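Water-soluble chlorophyll protein (Brassicaceae, PDB 5HPZ) binds chlorophyll in a water-soluble tetrameric assembly and, as a member of the Kunitz-type inhibitor family, may also inhibit proteases. Local coordinates at residues C41-T46 with I111-E116. Residues are numbered along the deposited sequence; the frame is centred on the assembly and turned at random. Where two conformers were deposited one is given.
With 68G (13'2-hydroxyl-Chlorophyll a), chain C.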
loop_
_atom_site.group_PDB
_atom_site.type_symbol
_atom_site.label_atom_id
_atom_site.label_comp_id
_atom_site.label_asym_id
_atom_site.label_seq_id
_atom_site.Cartn_x
_atom_site.Cartn_y
_atom_site.Cartn_z
ATOM N N CYS A 41 -1.173 -0.205 12.695
ATOM C CA CYS A 41 -1.773 0.419 13.868
ATOM C C CYS A 41 -0.913 0.134 15.098
ATOM O O CYS A 41 -0.398 -0.946 15.208
ATOM C CB CYS A 41 -3.111 -0.228 14.116
ATOM S SG CYS A 41 -4.258 -0.042 12.754
ATOM N N PRO A 42 -0.812 1.045 16.044
ATOM C CA PRO A 42 -1.312 2.436 15.946
ATOM C C PRO A 42 -0.521 3.291 14.980
ATOM O O PRO A 42 0.645 3.027 14.742
ATOM C CB PRO A 42 -1.072 3.005 17.362
ATOM C CG PRO A 42 -0.002 2.144 17.970
ATOM C CD PRO A 42 0.048 0.813 17.241
ATOM N N LEU A 43 -1.203 4.252 14.380
ATOM C CA LEU A 43 -0.645 5.221 13.492
ATOM C C LEU A 43 0.295 6.161 14.223
ATOM O O LEU A 43 0.149 6.416 15.461
ATOM C CB LEU A 43 -1.759 6.069 12.903
ATOM C CG LEU A 43 -2.745 5.300 12.042
ATOM C CD1 LEU A 43 -3.828 6.265 11.635
ATOM C CD2 LEU A 43 -2.068 4.711 10.782
ATOM N N GLY A 44 1.241 6.715 13.455
ATOM C CA GLY A 44 2.144 7.727 13.969
ATOM C C GLY A 44 1.644 9.066 13.536
ATOM O O GLY A 44 0.594 9.176 12.886
ATOM N N ILE A 45 2.426 10.091 13.851
ATOM C CA ILE A 45 2.154 11.434 13.475
ATOM C C ILE A 45 3.367 12.034 12.760
ATOM O O ILE A 45 4.491 11.944 13.252
ATOM C CB ILE A 45 1.805 12.297 14.699
ATOM C CG1 ILE A 45 0.720 11.617 15.527
ATOM C CG2 ILE A 45 1.394 13.672 14.219
ATOM C CD1 ILE A 45 0.403 12.321 16.834
ATOM N N THR A 46 3.154 12.554 11.555
ATOM C CA THR A 46 4.234 13.194 10.799
ATOM C C THR A 46 3.846 14.563 10.376
ATOM O O THR A 46 2.650 14.909 10.365
ATOM C CB THR A 46 4.655 12.451 9.514
ATOM O OG1 THR A 46 3.547 12.352 8.577
ATOM C CG2 THR A 46 5.213 11.111 9.854
ATOM N N ILE A 111 5.384 9.341 19.037
ATOM C CA ILE A 111 4.063 9.788 19.433
ATOM C C ILE A 111 3.064 9.057 18.514
ATOM O O ILE A 111 3.177 9.107 17.281
ATOM C CB ILE A 111 3.879 11.308 19.238
ATOM C CG1 ILE A 111 5.012 12.109 19.900
ATOM C CG2 ILE A 111 2.534 11.770 19.843
ATOM C CD1 ILE A 111 5.163 11.871 21.380
ATOM N N ILE A 112 2.125 8.353 19.113
ATOM C CA ILE A 112 1.182 7.569 18.338
ATOM C C ILE A 112 -0.235 8.107 18.505
ATOM O O ILE A 112 -0.469 9.095 19.206
ATOM C CB ILE A 112 1.252 6.117 18.734
ATOM C CG1 ILE A 112 1.106 6.003 20.244
ATOM C CG2 ILE A 112 2.569 5.525 18.277
ATOM C CD1 ILE A 112 0.617 4.681 20.762
ATOM N N ILE A 113 -1.171 7.487 17.817
ATOM C CA ILE A 113 -2.552 7.861 17.853
ATOM C C ILE A 113 -3.283 6.692 18.465
ATOM O O ILE A 113 -3.123 5.530 18.045
ATOM C CB ILE A 113 -3.107 8.181 16.473
ATOM C CG1 ILE A 113 -2.253 9.265 15.820
ATOM C CG2 ILE A 113 -4.578 8.578 16.590
ATOM C CD1 ILE A 113 -2.644 9.583 14.403
ATOM N N GLY A 114 -4.056 6.970 19.515
ATOM C CA GLY A 114 -4.716 5.878 20.238
ATOM C C GLY A 114 -4.677 5.882 21.751
ATOM O O GLY A 114 -4.889 4.854 22.337
ATOM N N GLY A 115 -4.339 7.000 22.387
ATOM C CA GLY A 115 -4.270 7.023 23.844
ATOM C C GLY A 115 -5.632 6.834 24.519
ATOM O O GLY A 115 -6.679 7.010 23.885
ATOM N N GLU A 116 -5.595 6.471 25.801
ATOM C CA GLU A 116 -6.798 6.432 26.661
ATOM C C GLU A 116 -6.851 7.794 27.417
ATOM O O GLU A 116 -5.800 8.252 27.915
ATOM C CB GLU A 116 -6.694 5.227 27.622
ATOM C CG GLU A 116 -6.270 3.911 26.969
HETATM C C1 68G C . 3.531 13.141 1.201
HETATM C C2 68G C . 2.729 12.728 -0.040
HETATM C C3 68G C . 3.252 11.605 -0.824
HETATM C C4 68G C . 4.549 11.056 -0.325
HETATM C C5 68G C . 2.634 11.099 -2.129
HETATM C C6 68G C . 1.417 10.258 -1.907
HETATM C C7 68G C . 1.650 9.079 -1.024
HETATM C C8 68G C . 0.487 8.149 -1.306
HETATM C C9 68G C . -0.879 8.694 -0.824
HETATM C C10 68G C . 0.735 6.865 -0.559
HETATM C C11 68G C . 1.131 5.875 -1.574
HETATM C C12 68G C . 1.172 4.591 -0.757
HETATM C C13 68G C . 2.493 3.915 -1.123
HETATM C C14 68G C . 2.593 3.674 -2.655
HETATM C C15 68G C . 2.546 2.597 -0.323
HETATM C C16 68G C . 3.987 2.121 -0.158
HETATM C C17 68G C . 3.819 0.860 0.675
HETATM C C18 68G C . 5.192 0.303 0.827
HETATM C C19 68G C . 5.243 -0.513 2.097
HETATM C C20 68G C . 5.413 -0.652 -0.348
HETATM O O2A 68G C . 3.693 12.073 2.196
HETATM C CGA 68G C . 3.826 12.707 3.391
HETATM O O1A 68G C . 3.997 13.928 3.540
HETATM C CBA 68G C . 3.673 11.817 4.572
HETATM C CAA 68G C . 2.186 11.962 5.034
HETATM C C2A 68G C . 1.157 11.296 4.059
HETATM C C3A 68G C . 1.325 9.834 4.131
HETATM C CMA 68G C . 1.109 9.349 2.729
HETATM C C4A 68G C . 0.235 9.304 4.954
HETATM C CHB 68G C . 0.029 8.032 5.287
HETATM N NA 68G C . -0.561 10.317 5.210
HETATM C C1A 68G C . -0.142 11.460 4.649
HETATM C CHA 68G C . -0.873 12.584 4.719
HETATM C CBD 68G C . -0.688 13.865 4.092
HETATM C CGD 68G C . -0.578 13.761 2.644
HETATM O O1D 68G C . 0.323 14.345 1.997
HETATM O O2D 68G C . -1.488 12.985 2.017
HETATM C CED 68G C . -1.292 12.925 0.621
HETATM O O 68G C . 0.474 14.517 4.439
HETATM C CAD 68G C . -1.831 14.644 4.483
HETATM O OBD 68G C . -1.987 15.865 4.181
HETATM C C3D 68G C . -2.651 13.862 5.248
HETATM C C2D 68G C . -3.795 13.698 5.970
HETATM C CMD 68G C . -4.747 14.663 6.157
HETATM C C4D 68G C . -2.056 12.673 5.348
HETATM N ND 68G C . -2.769 11.807 6.047
HETATM C C1D 68G C . -3.882 12.442 6.456
HETATM C CHD 68G C . -4.887 11.860 7.218
HETATM C C4C 68G C . -5.052 10.595 7.649
HETATM N NC 68G C . -4.097 9.630 7.478
HETATM MG MG 68G C . -2.333 9.885 6.471
HETATM C C3C 68G C . -6.061 9.993 8.351
HETATM C CAC 68G C . -7.355 10.628 8.808
HETATM C CBC 68G C . -8.284 10.543 7.548
HETATM C C2C 68G C . -5.730 8.700 8.562
HETATM C CMC 68G C . -6.508 7.811 9.219
HETATM C C1C 68G C . -4.501 8.462 8.015
HETATM C CHC 68G C . -3.773 7.337 7.959
HETATM C C4B 68G C . -2.715 7.026 7.176
HETATM N NB 68G C . -1.887 7.946 6.662
HETATM C C1B 68G C . -0.944 7.347 5.936
HETATM C C2B 68G C . -1.195 6.008 5.989
HETATM C CMB 68G C . -0.458 5.054 5.366
HETATM C C3B 68G C . -2.251 5.819 6.797
HETATM C CAB 68G C . -2.932 4.716 7.156
HETATM C CBB 68G C . -2.416 3.293 7.207
HETATM O O HOH W 1 -3.892 4.645 15.547
HETATM O O HOH W 2 5.123 9.309 15.359
#
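Ile-113 lays its side chain into the hollow between Leu-43 and Ile-45, where the strand pieces 44-46 and 111-113 of the Kunitz-type beta-trefoil run at 114° to each other, their axes 5.1 Å apart at closest approach. At so steep an angle the backbones meet at one direct hydrogen bond, Ile-113 N to Leu-43 O (2.9 Å), bent to 137° at the hydrogen. The same carbonyl oxygen also receives a CA-H...O contact from Ile-112. Two waters also link the backbones: one accepts from Leu-43 N and donates to Ile-113 O, another accepts from Ile-45 N and lies within donating distance of Ile-111 O. CG1 of Ile-113 stands anti to its own carbonyl carbon (chi1 -56°), which sets it against CG1 of Ile-45 at 3.8 Å, the two side chains crossing at about a right angle. Its CD1 then rests against both CB of Leu-43 and the carbonyl oxygen of Gly-44, 3.6 Å from the latter. Ile-45 in turn is a bump toward Ile-111: its CD1 reaches CG2 of Ile-111 (3.7 Å), the two side chains crossing obliquely, with Trp-97 and Leu-157 from neighbouring strands also packed against Ile-45. Just before Leu-43, Pro-42, which follows a cis peptide bond, meets CD1 of Ile-112 with its ring CG. Leu-43 touches both Ile-113 and the pigment, 13'2-hydroxyl-chlorophyll a. While CB meets Ile-113, its forked end belongs to the chlorophyll pocket, CD1 near the methine CHC and the methyl CMC of the pigment and CD2 3.7 Å from its CAB. Cys-41, two residues earlier, is disulfide-bonded to Cys-90. On the Pro-42 ring, CB sits 3.3 Å from the carbonyl oxygen of Ile-113.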